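Local coordinates for protein succinate dehydrogenase subunit B (Mycolicibacterium smegmatis MC2 51, PDB 6LUM) that probably relays electrons through its three iron-sulfur clusters from the flavoprotein subunit toward the membrane subunits as succinate is oxidised, at residues V24-K29 against L113-E118; K29-N34 against A41-F46; S53-N58 against K98-D103; P145-S150 against S209-A214; Y168-K173 against R242-T247. All blocks are in the same frame, centred on the assembly; numbering follows the deposited sequence.

Interaction 1: V24-K29 against L113-E118; sequences VMVTLK and LTITIE
The carbonyl oxygen of Ile-115 is held from strand 27-32 by two donors of different strength. Lys-29 N bonds Ile-115 O at 2.8 Å. Leu-28 CA adds a C-H contact to Ile-115 O at 3.5 Å. This is the parallel pairing of two strands in the mixed sheet of the 2Fe-2S domain, which has the beta-grasp fold of plant-type 2Fe-2S ferredoxins. The ladder runs on in both directions. Thr-27 N bonds Leu-113 O, Ile-115 N bonds Thr-27 O at 2.9 Å, and Ile-117 N bonds Lys-29 O. The short strand axes are 26° apart.

Leu-28 and Ile-115 share one face and point the same way, with Leu-28 CD2 4.1 Å from Ile-115 CB. The same CD2 also meets the CD1 tip of Ile-117. Helix 56-67 covers this face, through Leu-56 and Val-63 against Leu-28 and through Leu-56 and Leu-60 against Ile-117. Thr-27, Lys-29, Thr-114 and Thr-116 occupy the other face. There the aliphatic chain of Lys-29 passes Thr-114, and Lys-29 CD lies 4.0 Å from Thr-114 CG2. At the start of the ladder, Val-26 touches two residues with separate branches: Val-26 CG1 reaches Ile-115 CG1, and Val-26 CG2 lies 4.1 Å from Leu-113 CD2.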
# COMPACT_ATOMS: atom_id res chain seq x y z
N VAL J 24 40.75 -45.80 9.36
CA VAL J 24 41.76 -44.85 9.80
C VAL J 24 41.45 -44.30 11.18
O VAL J 24 42.33 -43.68 11.80
CB VAL J 24 41.93 -43.71 8.78
CG1 VAL J 24 43.26 -43.00 8.97
CG2 VAL J 24 41.82 -44.26 7.37
N MET J 25 40.24 -44.50 11.69
CA MET J 25 39.89 -44.15 13.06
C MET J 25 40.04 -42.65 13.29
O MET J 25 40.57 -42.20 14.31
CB MET J 25 40.74 -44.96 14.05
CG MET J 25 40.68 -46.46 13.82
SD MET J 25 39.05 -47.18 14.12
CE MET J 25 38.73 -46.62 15.78
N VAL J 26 39.55 -41.88 12.32
CA VAL J 26 39.52 -40.43 12.44
C VAL J 26 38.79 -40.01 13.71
O VAL J 26 37.86 -40.67 14.18
CB VAL J 26 38.85 -39.84 11.19
CG1 VAL J 26 38.71 -38.34 11.28
CG2 VAL J 26 39.63 -40.21 9.96
N THR J 27 39.23 -38.90 14.29
CA THR J 27 38.63 -38.33 15.48
C THR J 27 37.80 -37.11 15.10
O THR J 27 38.25 -36.29 14.29
CB THR J 27 39.70 -37.94 16.50
OG1 THR J 27 40.28 -39.12 17.06
CG2 THR J 27 39.10 -37.11 17.61
N LEU J 28 36.60 -37.00 15.65
CA LEU J 28 35.75 -35.84 15.48
C LEU J 28 35.68 -35.07 16.79
O LEU J 28 35.76 -35.66 17.86
CB LEU J 28 34.34 -36.23 15.05
CG LEU J 28 34.15 -37.24 13.93
CD1 LEU J 28 32.70 -37.62 13.85
CD2 LEU J 28 34.62 -36.69 12.61
N LYS J 29 35.54 -33.76 16.69
CA LYS J 29 35.41 -32.89 17.86
C LYS J 29 34.13 -32.10 17.71
O LYS J 29 34.12 -31.02 17.12
CB LYS J 29 36.61 -31.96 17.99
CG LYS J 29 37.71 -32.48 18.88
CD LYS J 29 38.80 -31.45 19.03
CE LYS J 29 38.27 -30.20 19.69
NZ LYS J 29 39.33 -29.18 19.83
N LEU J 113 44.62 -37.75 13.00
CA LEU J 113 43.76 -36.81 12.29
C LEU J 113 42.57 -36.44 13.16
O LEU J 113 42.00 -37.29 13.84
CB LEU J 113 43.29 -37.41 10.97
CG LEU J 113 42.30 -36.61 10.13
CD1 LEU J 113 42.73 -35.16 10.01
CD2 LEU J 113 42.14 -37.23 8.75
N THR J 114 42.21 -35.16 13.13
CA THR J 114 41.10 -34.65 13.92
C THR J 114 40.30 -33.68 13.06
O THR J 114 40.88 -32.89 12.32
CB THR J 114 41.60 -33.95 15.19
OG1 THR J 114 42.33 -34.89 15.99
CG2 THR J 114 40.45 -33.39 16.00
N ILE J 115 38.98 -33.76 13.16
CA ILE J 115 38.07 -32.89 12.43
C ILE J 115 37.22 -32.15 13.44
O ILE J 115 36.82 -32.71 14.46
CB ILE J 115 37.20 -33.70 11.44
CG1 ILE J 115 38.11 -34.36 10.42
CG2 ILE J 115 36.20 -32.82 10.76
CD1 ILE J 115 37.39 -34.97 9.29
N THR J 116 36.96 -30.88 13.16
CA THR J 116 36.31 -29.99 14.11
C THR J 116 34.98 -29.55 13.52
O THR J 116 34.96 -28.88 12.49
CB THR J 116 37.20 -28.79 14.40
OG1 THR J 116 38.43 -29.24 14.97
CG2 THR J 116 36.52 -27.86 15.36
N ILE J 117 33.89 -29.91 14.17
CA ILE J 117 32.54 -29.66 13.67
C ILE J 117 31.81 -28.81 14.69
O ILE J 117 31.96 -29.01 15.89
CB ILE J 117 31.79 -30.98 13.42
CG1 ILE J 117 32.69 -31.94 12.67
CG2 ILE J 117 30.57 -30.75 12.60
CD1 ILE J 117 32.25 -33.34 12.73
N GLU J 118 31.04 -27.84 14.21
CA GLU J 118 30.30 -26.96 15.10
C GLU J 118 29.27 -26.20 14.29
O GLU J 118 29.41 -26.09 13.07
CB GLU J 118 31.24 -26.01 15.84
CG GLU J 118 32.16 -25.26 14.93
CD GLU J 118 33.22 -24.53 15.69
OE1 GLU J 118 33.16 -24.51 16.93
OE2 GLU J 118 34.15 -24.00 15.04

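Interaction 2: K29-N34 against A41-F46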
# COMPACT_ATOMS: atom_id res chain seq x y z
N LYS J 29 35.54 -33.76 16.69
CA LYS J 29 35.41 -32.89 17.86
C LYS J 29 34.13 -32.10 17.71
O LYS J 29 34.12 -31.02 17.12
CB LYS J 29 36.61 -31.96 17.99
CG LYS J 29 37.71 -32.48 18.88
CD LYS J 29 38.80 -31.45 19.03
CE LYS J 29 38.27 -30.20 19.69
NZ LYS J 29 39.33 -29.18 19.83
N ILE J 30 33.05 -32.61 18.24
CA ILE J 30 31.77 -31.94 18.13
C ILE J 30 31.72 -30.88 19.20
O ILE J 30 32.39 -30.99 20.23
CB ILE J 30 30.61 -32.94 18.27
CG1 ILE J 30 30.83 -34.16 17.39
CG2 ILE J 30 29.33 -32.30 17.84
CD1 ILE J 30 30.83 -33.85 15.96
N ALA J 31 30.95 -29.82 18.96
CA ALA J 31 30.74 -28.78 19.96
C ALA J 31 29.35 -28.96 20.54
O ALA J 31 28.38 -28.35 20.07
CB ALA J 31 30.93 -27.40 19.35
N ARG J 32 29.24 -29.79 21.56
CA ARG J 32 27.94 -30.15 22.11
C ARG J 32 27.37 -29.01 22.93
O ARG J 32 28.10 -28.25 23.57
CB ARG J 32 28.05 -31.40 22.96
CG ARG J 32 28.89 -32.50 22.35
CD ARG J 32 28.16 -33.20 21.24
NE ARG J 32 26.83 -33.62 21.65
CZ ARG J 32 26.57 -34.74 22.30
NH1 ARG J 32 27.55 -35.57 22.62
NH2 ARG J 32 25.33 -35.04 22.64
N PHE J 33 26.05 -28.91 22.92
CA PHE J 33 25.31 -27.92 23.70
C PHE J 33 23.91 -28.45 23.91
O PHE J 33 23.16 -28.60 22.95
CB PHE J 33 25.27 -26.58 22.98
CG PHE J 33 24.20 -25.65 23.49
CD1 PHE J 33 24.41 -24.88 24.61
CD2 PHE J 33 22.99 -25.54 22.83
CE1 PHE J 33 23.42 -24.03 25.07
CE2 PHE J 33 22.01 -24.70 23.29
CZ PHE J 33 22.23 -23.94 24.41
N ASN J 34 23.57 -28.75 25.15
CA ASN J 34 22.25 -29.27 25.49
C ASN J 34 21.36 -28.12 25.92
O ASN J 34 21.76 -27.34 26.79
CB ASN J 34 22.37 -30.29 26.61
CG ASN J 34 21.35 -31.41 26.50
OD1 ASN J 34 20.43 -31.35 25.69
ND2 ASN J 34 21.52 -32.44 27.31
N ALA J 41 27.72 -26.44 27.98
CA ALA J 41 28.17 -26.84 26.65
C ALA J 41 29.62 -27.29 26.72
O ALA J 41 30.23 -27.38 27.79
CB ALA J 41 27.97 -25.69 25.67
N GLY J 42 30.20 -27.58 25.57
CA GLY J 42 31.62 -27.88 25.52
C GLY J 42 31.93 -28.84 24.40
O GLY J 42 31.05 -29.42 23.78
N TRP J 43 33.22 -29.00 24.15
CA TRP J 43 33.67 -29.91 23.11
C TRP J 43 33.62 -31.35 23.59
O TRP J 43 33.79 -31.63 24.78
CB TRP J 43 35.08 -29.54 22.67
CG TRP J 43 35.12 -28.21 22.05
CD1 TRP J 43 35.19 -27.02 22.68
CD2 TRP J 43 35.06 -27.92 20.65
NE1 TRP J 43 35.19 -25.99 21.77
CE2 TRP J 43 35.11 -26.53 20.52
CE3 TRP J 43 34.98 -28.70 19.51
CZ2 TRP J 43 35.08 -25.90 19.28
CZ3 TRP J 43 34.94 -28.09 18.29
CH2 TRP J 43 35.00 -26.70 18.18
N GLN J 44 33.39 -32.26 22.66
CA GLN J 44 33.39 -33.68 22.94
C GLN J 44 34.04 -34.41 21.78
O GLN J 44 33.70 -34.15 20.62
CB GLN J 44 31.98 -34.22 23.18
CG GLN J 44 31.96 -35.68 23.59
CD GLN J 44 30.99 -35.94 24.71
OE1 GLN J 44 30.42 -35.01 25.27
NE2 GLN J 44 30.81 -37.21 25.05
N SER J 45 34.97 -35.30 22.08
CA SER J 45 35.76 -35.96 21.06
C SER J 45 35.33 -37.41 20.92
O SER J 45 35.27 -38.14 21.92
CB SER J 45 37.25 -35.88 21.39
OG SER J 45 38.01 -36.62 20.45
N PHE J 46 35.06 -37.82 19.69
CA PHE J 46 34.67 -39.18 19.34
C PHE J 46 35.69 -39.78 18.39
O PHE J 46 36.36 -39.07 17.65
CB PHE J 46 33.31 -39.21 18.67
CG PHE J 46 32.22 -38.62 19.49
CD1 PHE J 46 31.82 -37.31 19.30
CD2 PHE J 46 31.57 -39.37 20.45
CE1 PHE J 46 30.81 -36.77 20.05
CE2 PHE J 46 30.56 -38.83 21.19
CZ PHE J 46 30.18 -37.53 20.99
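Trp-43 lies over Ala-31, whose CB sits 4.1 Å from the centroid of the six-membered ring and only 5° off its normal. Lys-29 comes to the opposite face. Its bend at chi3 (62°) brings Lys-29 CE 3.6 Å from Trp-43 CE3. Lys-29 NZ then makes a cation-pi contact, 4.7 Å from the same centroid, so the indole is sandwiched between the two residues. On the other face of the sheet, Arg-32 CG packs on Gln-44 CB at 3.6 Å. Arg-32 NH1 reaches the edge of the Phe-46 ring, 3.7 Å from Phe-46 CZ. Ile-30 CG1 meets that ring's edge too, 3.7 Å from Phe-46 CE1.

These side chains are set by an antiparallel beta hairpin of strands 27-32 and 42-47. Ile-30 and Gln-44 form a hydrogen-bonded pair, each N to the other's O at 2.9 Å. Arg-32 and Gly-42 form the next; its Arg-32 N to Gly-42 O bond is weak.

Further out, Arg-32 NH1 forms a salt bridge with Asp-68. An alanine in place of Arg-32 would probably leave Asp-68 without this mate and open a gap beside Phe-46 and Gln-44. The hairpin thus uses aromatic rings in two ways: Trp-43 receives a cation on its face, and Phe-46 meets neighbours at its rim.

Interaction 3: S53-N58 against K98-D103; sequences SDRLLN and KVLMRD
The backbones of Arg-55 and Leu-100 come together where helix 56-67 begins, with CA atoms 4.8 Å apart and Arg-55 in the N-cap position. Side chains make most of the contact. Arg-55 and Leu-100 run side by side and point the same way. Leu-100 presents CB and CG to one face of the guanidinium, offset toward its rim, while Leu-100 CD1 lies 3.4 Å from Arg-55 NH1. Arg-55 CG passes the backbone of its partner, 3.7 Å from Leu-100 N. Arg-55 NH2 approaches Lys-98 CA obliquely, at 3.4 Å, and bonds the carbonyl oxygen of Cys-97. That bond probably helps hold the polar end of the arginine.

Leu-56 carries the apolar half. Leu-56 CB meets Val-99 CG2 at 3.4 Å, and Leu-56 CD1 meets the terminal CE of Met-101 at 3.5 Å. Met-101 stays extended beyond CG, and its chi3 (-177°) sets CE at the far end of the chain, where it meets the leucine. Ile-89 borders Leu-56 from the sheet, and Ile-115 and Cys-50 border Met-101.

Cys-97 lines the 2Fe-2S pocket, and Leu-57 touches the cluster itself. The side chain of Lys-98 is about 6 Å from the bound 2Fe-2S cluster. The loop that follows Cys-97 thus packs on the start of helix 56-67 beside the cluster of the plant-type 2Fe-2S domain.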
# COMPACT_ATOMS: atom_id res chain seq x y z
N SER J 53 35.66 -43.91 0.56
CA SER J 53 34.32 -43.54 0.10
C SER J 53 33.40 -43.25 1.28
O SER J 53 32.36 -43.88 1.47
CB SER J 53 33.75 -44.65 -0.78
OG SER J 53 34.49 -44.77 -1.98
N ASP J 54 33.78 -42.27 2.09
CA ASP J 54 32.95 -41.78 3.18
C ASP J 54 32.75 -40.29 3.04
O ASP J 54 33.27 -39.65 2.13
CB ASP J 54 33.54 -42.08 4.55
CG ASP J 54 33.31 -43.50 4.99
OD1 ASP J 54 32.32 -44.11 4.54
OD2 ASP J 54 34.10 -44.00 5.82
N ARG J 55 31.98 -39.75 3.98
CA ARG J 55 31.71 -38.32 4.07
C ARG J 55 31.41 -38.00 5.52
O ARG J 55 31.09 -38.88 6.32
CB ARG J 55 30.57 -37.91 3.15
CG ARG J 55 31.02 -37.66 1.74
CD ARG J 55 30.01 -38.12 0.73
NE ARG J 55 30.59 -38.14 -0.60
CZ ARG J 55 30.61 -37.10 -1.42
NH1 ARG J 55 31.16 -37.20 -2.62
NH2 ARG J 55 30.09 -35.95 -1.03
N LEU J 56 31.51 -36.72 5.85
CA LEU J 56 31.28 -36.35 7.24
C LEU J 56 29.88 -36.71 7.68
O LEU J 56 29.64 -36.92 8.87
CB LEU J 56 31.53 -34.86 7.45
CG LEU J 56 31.64 -34.45 8.91
CD1 LEU J 56 32.70 -35.25 9.57
CD2 LEU J 56 31.96 -33.02 9.01
N LEU J 57 28.94 -36.80 6.74
CA LEU J 57 27.60 -37.24 7.11
C LEU J 57 27.62 -38.70 7.53
O LEU J 57 26.97 -39.07 8.51
CB LEU J 57 26.64 -37.04 5.95
CG LEU J 57 25.18 -36.86 6.34
CD1 LEU J 57 25.06 -35.70 7.29
CD2 LEU J 57 24.35 -36.64 5.12
N ASN J 58 28.35 -39.55 6.81
CA ASN J 58 28.47 -40.94 7.21
C ASN J 58 29.09 -41.05 8.59
O ASN J 58 28.69 -41.88 9.41
CB ASN J 58 29.30 -41.71 6.20
CG ASN J 58 28.64 -41.78 4.85
OD1 ASN J 58 27.73 -41.02 4.56
ND2 ASN J 58 29.11 -42.69 4.02
N LYS J 98 29.24 -33.26 1.87
CA LYS J 98 30.10 -33.09 0.72
C LYS J 98 31.58 -33.03 1.04
O LYS J 98 32.38 -32.82 0.13
CB LYS J 98 29.73 -31.82 -0.04
CG LYS J 98 28.43 -31.90 -0.73
CD LYS J 98 28.07 -30.60 -1.33
CE LYS J 98 27.61 -30.81 -2.73
NZ LYS J 98 27.37 -29.52 -3.41
N VAL J 99 31.99 -33.21 2.30
CA VAL J 99 33.37 -32.96 2.63
C VAL J 99 34.30 -34.05 2.13
O VAL J 99 35.52 -33.85 2.11
CB VAL J 99 33.57 -32.76 4.13
CG1 VAL J 99 32.56 -31.78 4.66
CG2 VAL J 99 33.48 -34.07 4.80
N LEU J 100 33.78 -35.21 1.73
CA LEU J 100 34.47 -36.08 0.78
C LEU J 100 35.86 -36.47 1.28
O LEU J 100 36.89 -36.00 0.79
CB LEU J 100 34.55 -35.41 -0.60
CG LEU J 100 35.19 -36.22 -1.70
CD1 LEU J 100 34.46 -37.52 -1.88
CD2 LEU J 100 35.19 -35.42 -2.99
N MET J 101 35.87 -37.29 2.30
CA MET J 101 37.14 -37.69 2.91
C MET J 101 38.00 -38.57 2.03
O MET J 101 38.98 -39.08 2.57
CB MET J 101 36.87 -38.40 4.23
CG MET J 101 36.20 -37.50 5.20
SD MET J 101 35.99 -38.23 6.80
CE MET J 101 35.10 -36.89 7.56
N ARG J 102 37.69 -38.77 0.75
CA ARG J 102 38.58 -39.50 -0.15
C ARG J 102 39.99 -38.92 -0.15
O ARG J 102 40.95 -39.64 -0.41
CB ARG J 102 38.01 -39.47 -1.57
CG ARG J 102 38.63 -40.45 -2.55
CD ARG J 102 37.90 -40.41 -3.89
NE ARG J 102 36.45 -40.54 -3.73
CZ ARG J 102 35.55 -40.27 -4.67
NH1 ARG J 102 35.95 -39.86 -5.87
NH2 ARG J 102 34.26 -40.42 -4.42
N ASP J 103 40.12 -37.63 0.14
CA ASP J 103 41.42 -36.96 0.09
C ASP J 103 42.01 -36.86 1.49
O ASP J 103 42.03 -35.80 2.12
CB ASP J 103 41.28 -35.59 -0.57
CG ASP J 103 40.11 -34.80 -0.02
OD1 ASP J 103 39.58 -35.17 1.04
OD2 ASP J 103 39.71 -33.81 -0.66

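Interaction 4: P145-S150 against S209-A214; sequences PFLVTS and SRDEAA
Asp-211 holds CG anti to its backbone N (chi1 -161°), and this brings the carboxylate up to Val-148. Glu-212 holds CG anti to its carbonyl carbon (chi1 -44°) and continues extended (chi2 172°), which places Glu-212 CD beside the backbone of Thr-149, 3.5 Å from Thr-149 CA. Val-148 N bonds Asp-211 OD1 at 3.1 Å. In return Glu-212 N bonds Val-148 O, also at 3.1 Å. The main chain of Val-148 is therefore gripped by one side chain and one backbone group. Asp-211 OD2 makes a salt bridge with Arg-217, which probably helps to position the acid.

Both segments are loops, and Arg-210 is the centre of an inverse gamma turn. The 209-214 loop, within the 4Fe-4S dicluster family region, leads into helix 214-221, with Ala-213 at the N-cap. Ala-213 CB packs on Val-148 CB at 4.0 Å.

Neighbouring subunits close round the contact. Lys-153 of subunit A bonds Leu-147 O, and His-30 of subunit D packs on Glu-212. Leu-147 crosses Arg-210 at about a right angle. Leu-147 CD2 lies at the edge of the guanidinium, in its plane, 3.8 Å from Arg-210 NH1. The same methyl is 3.4 Å from Arg-210 O, and Thr-149 CG2 approaches that oxygen as well, at 3.7 Å.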
# COMPACT_ATOMS: atom_id res chain seq x y z
N PRO J 145 10.28 -12.13 -2.12
CA PRO J 145 10.86 -13.06 -3.09
C PRO J 145 9.83 -13.82 -3.92
O PRO J 145 9.91 -15.03 -4.09
CB PRO J 145 11.65 -14.02 -2.19
CG PRO J 145 10.81 -14.09 -0.99
CD PRO J 145 10.20 -12.73 -0.79
N PHE J 146 8.85 -13.09 -4.45
CA PHE J 146 7.83 -13.69 -5.29
C PHE J 146 7.54 -12.77 -6.46
O PHE J 146 7.79 -11.57 -6.40
CB PHE J 146 6.56 -13.98 -4.51
CG PHE J 146 6.19 -12.92 -3.54
CD1 PHE J 146 5.55 -11.78 -3.96
CD2 PHE J 146 6.46 -13.06 -2.21
CE1 PHE J 146 5.20 -10.81 -3.07
CE2 PHE J 146 6.12 -12.09 -1.31
CZ PHE J 146 5.48 -10.96 -1.75
N LEU J 147 7.00 -13.34 -7.52
CA LEU J 147 6.71 -12.57 -8.72
C LEU J 147 5.46 -11.73 -8.49
O LEU J 147 4.37 -12.27 -8.27
CB LEU J 147 6.51 -13.49 -9.91
CG LEU J 147 6.91 -12.93 -11.26
CD1 LEU J 147 8.40 -13.12 -11.45
CD2 LEU J 147 6.15 -13.59 -12.37
N VAL J 148 5.61 -10.41 -8.52
CA VAL J 148 4.48 -9.50 -8.44
C VAL J 148 4.11 -9.09 -9.86
O VAL J 148 4.98 -8.70 -10.65
CB VAL J 148 4.82 -8.28 -7.58
CG1 VAL J 148 3.66 -7.32 -7.56
CG2 VAL J 148 5.17 -8.71 -6.18
N THR J 149 2.83 -9.19 -10.19
CA THR J 149 2.35 -9.00 -11.56
C THR J 149 0.99 -8.31 -11.55
O THR J 149 0.52 -7.82 -10.52
CB THR J 149 2.30 -10.33 -12.31
OG1 THR J 149 1.62 -11.30 -11.52
CG2 THR J 149 3.70 -10.80 -12.66
N SER J 150 0.35 -8.30 -12.71
CA SER J 150 -0.72 -7.35 -13.00
C SER J 150 -2.01 -7.66 -12.24
O SER J 150 -2.43 -6.88 -11.38
CB SER J 150 -1.00 -7.34 -14.50
OG SER J 150 -2.11 -6.51 -14.80
N SER J 209 12.45 -10.20 -16.29
CA SER J 209 11.69 -9.30 -17.15
C SER J 209 10.23 -9.24 -16.75
O SER J 209 9.63 -8.16 -16.73
CB SER J 209 11.82 -9.74 -18.60
OG SER J 209 13.17 -9.97 -18.92
N ARG J 210 9.63 -10.38 -16.44
CA ARG J 210 8.19 -10.42 -16.16
C ARG J 210 7.89 -10.11 -14.70
O ARG J 210 7.18 -10.85 -14.04
CB ARG J 210 7.63 -11.77 -16.56
CG ARG J 210 8.57 -12.93 -16.43
CD ARG J 210 7.82 -14.21 -16.68
NE ARG J 210 8.68 -15.38 -16.70
CZ ARG J 210 8.99 -16.10 -15.63
NH1 ARG J 210 8.52 -15.77 -14.45
NH2 ARG J 210 9.77 -17.16 -15.76
N ASP J 211 8.41 -9.00 -14.20
CA ASP J 211 8.19 -8.59 -12.83
C ASP J 211 7.84 -7.11 -12.80
O ASP J 211 8.33 -6.32 -13.61
CB ASP J 211 9.42 -8.87 -11.96
CG ASP J 211 9.10 -8.89 -10.49
OD1 ASP J 211 7.93 -9.15 -10.14
OD2 ASP J 211 10.00 -8.65 -9.68
N GLU J 212 6.98 -6.73 -11.87
CA GLU J 212 6.49 -5.37 -11.75
C GLU J 212 6.76 -4.78 -10.38
O GLU J 212 6.02 -3.93 -9.90
CB GLU J 212 5.00 -5.29 -12.06
CG GLU J 212 4.59 -6.08 -13.27
CD GLU J 212 3.09 -6.14 -13.43
OE1 GLU J 212 2.39 -5.41 -12.69
OE2 GLU J 212 2.61 -6.91 -14.28
N ALA J 213 7.81 -5.25 -9.71
CA ALA J 213 8.21 -4.66 -8.44
C ALA J 213 9.72 -4.57 -8.33
O ALA J 213 10.27 -4.56 -7.23
CB ALA J 213 7.64 -5.44 -7.26
N ALA J 214 10.42 -4.53 -9.47
CA ALA J 214 11.86 -4.35 -9.44
C ALA J 214 12.24 -3.08 -8.71
O ALA J 214 13.17 -3.07 -7.90
CB ALA J 214 12.42 -4.33 -10.86

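Interaction 5: Y168-K173 against R242-T247; sequences YDDTTK and RGIQVT
Lys-173 and Arg-242 point their CB atoms at the opposite segment, and the lysine CB sits over one face of the arginine guanidinium, offset toward its rim. The lysine chain bends at chi3 (58°), which places Lys-173 CE 3.5 Å from Arg-242 O. From there Lys-173 NZ hydrogen-bonds Arg-242 O at 2.8 Å. The donor NZ lies 22° out of the carbonyl plane. Arg-242 CG passes 3.3 Å from Lys-173 O. The two cationic ends stay apart, with Lys-173 NZ 5.3 Å from Arg-242 NH2. An alanine in place of Lys-173 would probably leave Arg-242 O without this donor.

The pair borders the 4Fe-4S site of the 4Fe-4S dicluster domain. Lys-173 directly precedes Cys-174, and Arg-242 directly follows Cys-240 and Pro-241, all of which line the cluster pocket. The side chain of Arg-242 is about 4 Å from the cluster.

Ile-244 packs between Lys-173 and Asp-170. Ile-244 CD1 touches Lys-173 CB at 4.0 Å. Ile-244 CG1 and CG2 both face Asp-170 O from one side, each 3.4 Å away. Within the 168-173 loop, Thr-171 OG1 hydrogen-bonds Tyr-168 O. Just past Ile-244, Gln-245 is the N-cap of helix 246-258, whose Thr-247 touches the 3Fe-4S cluster.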
# COMPACT_ATOMS: atom_id res chain seq x y z
N TYR J 168 18.95 -13.56 -15.32
CA TYR J 168 18.81 -13.91 -13.91
C TYR J 168 19.14 -15.36 -13.64
O TYR J 168 18.85 -15.84 -12.55
CB TYR J 168 17.40 -13.60 -13.42
CG TYR J 168 16.29 -14.34 -14.12
CD1 TYR J 168 15.69 -13.82 -15.24
CD2 TYR J 168 15.84 -15.55 -13.64
CE1 TYR J 168 14.68 -14.49 -15.87
CE2 TYR J 168 14.83 -16.22 -14.26
CZ TYR J 168 14.25 -15.68 -15.37
OH TYR J 168 13.23 -16.35 -16.01
N ASP J 169 19.72 -16.06 -14.60
CA ASP J 169 20.28 -17.36 -14.33
C ASP J 169 21.42 -17.22 -13.32
O ASP J 169 21.87 -16.12 -12.99
CB ASP J 169 20.80 -17.97 -15.63
CG ASP J 169 21.13 -19.42 -15.50
OD1 ASP J 169 20.39 -20.25 -16.06
OD2 ASP J 169 22.13 -19.73 -14.83
N ASP J 170 21.85 -18.36 -12.78
CA ASP J 170 22.97 -18.45 -11.86
C ASP J 170 22.62 -17.92 -10.48
O ASP J 170 23.36 -18.15 -9.52
CB ASP J 170 24.20 -17.73 -12.43
CG ASP J 170 25.32 -17.60 -11.43
OD1 ASP J 170 26.11 -18.56 -11.28
OD2 ASP J 170 25.42 -16.54 -10.80
N THR J 171 21.47 -17.29 -10.33
CA THR J 171 20.92 -17.01 -9.02
C THR J 171 19.66 -17.81 -8.77
O THR J 171 19.06 -17.70 -7.70
CB THR J 171 20.62 -15.52 -8.86
OG1 THR J 171 20.03 -15.02 -10.05
CG2 THR J 171 21.88 -14.77 -8.58
N THR J 172 19.24 -18.61 -9.74
CA THR J 172 18.15 -19.55 -9.57
C THR J 172 18.63 -20.87 -9.01
O THR J 172 17.83 -21.81 -8.91
CB THR J 172 17.44 -19.78 -10.90
OG1 THR J 172 18.40 -20.11 -11.90
CG2 THR J 172 16.70 -18.54 -11.31
N LYS J 173 19.89 -20.97 -8.62
CA LYS J 173 20.47 -22.19 -8.09
C LYS J 173 20.51 -22.22 -6.57
O LYS J 173 21.04 -23.17 -6.01
CB LYS J 173 21.89 -22.36 -8.62
CG LYS J 173 22.03 -22.23 -10.09
CD LYS J 173 23.48 -22.12 -10.43
CE LYS J 173 24.22 -23.33 -9.92
NZ LYS J 173 25.65 -23.31 -10.29
N ARG J 242 26.74 -24.31 -4.27
CA ARG J 242 26.31 -24.38 -5.65
C ARG J 242 27.19 -23.59 -6.60
O ARG J 242 27.00 -23.69 -7.82
CB ARG J 242 24.87 -23.88 -5.79
CG ARG J 242 23.90 -24.42 -4.80
CD ARG J 242 23.74 -25.91 -4.91
NE ARG J 242 23.57 -26.39 -6.28
CZ ARG J 242 22.41 -26.40 -6.93
NH1 ARG J 242 21.31 -25.95 -6.37
NH2 ARG J 242 22.36 -26.86 -8.17
N GLY J 243 28.13 -22.80 -6.09
CA GLY J 243 28.96 -21.97 -6.94
C GLY J 243 28.18 -20.87 -7.61
O GLY J 243 27.99 -20.91 -8.83
N ILE J 244 27.71 -19.88 -6.86
CA ILE J 244 26.76 -18.92 -7.40
C ILE J 244 27.37 -17.56 -7.73
O ILE J 244 26.78 -16.82 -8.54
CB ILE J 244 25.55 -18.78 -6.46
CG1 ILE J 244 24.51 -19.84 -6.78
CG2 ILE J 244 24.89 -17.42 -6.53
CD1 ILE J 244 23.26 -19.67 -6.04
N GLN J 245 28.56 -17.24 -7.23
CA GLN J 245 29.14 -15.90 -7.40
C GLN J 245 28.29 -14.88 -6.66
O GLN J 245 27.76 -13.93 -7.25
CB GLN J 245 29.27 -15.51 -8.87
CG GLN J 245 29.85 -16.59 -9.75
CD GLN J 245 31.28 -16.88 -9.42
OE1 GLN J 245 31.72 -18.02 -9.45
NE2 GLN J 245 32.03 -15.85 -9.09
N VAL J 246 28.15 -15.10 -5.36
CA VAL J 246 27.25 -14.32 -4.54
C VAL J 246 27.64 -12.86 -4.55
O VAL J 246 26.80 -11.96 -4.63
CB VAL J 246 27.22 -14.90 -3.11
CG1 VAL J 246 26.09 -14.34 -2.35
CG2 VAL J 246 27.14 -16.39 -3.16
N THR J 247 28.94 -12.58 -4.48
CA THR J 247 29.37 -11.20 -4.41
C THR J 247 29.28 -10.49 -5.75
O THR J 247 29.13 -9.27 -5.78
CB THR J 247 30.78 -11.12 -3.90
OG1 THR J 247 31.14 -9.75 -3.69
CG2 THR J 247 31.66 -11.70 -4.91

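Overall arrangement
Interactions 1, 2 and 3 belong to the 2Fe-2S part of the chain. Interactions 1 and 2 share Lys-29 and lie in one sheet, their centres 12 Å apart. Interaction 3 is nested in the chain loop closed by interaction 1 and touches it through Met-101 against Ile-115 and Leu-56 against Leu-28 and Ile-117. Interactions 4 and 5 have centres 19 Å apart and meet where Arg-210 packs on Tyr-168. Interactions 3 and 5 come within about 5 Å at their nearest atoms without touching. They flank neighbouring clusters: Lys-98 is near the 2Fe-2S cluster, Arg-242 near the 4Fe-4S cluster. Interaction 4 is remote, about 47 Å from interaction 1 between centres.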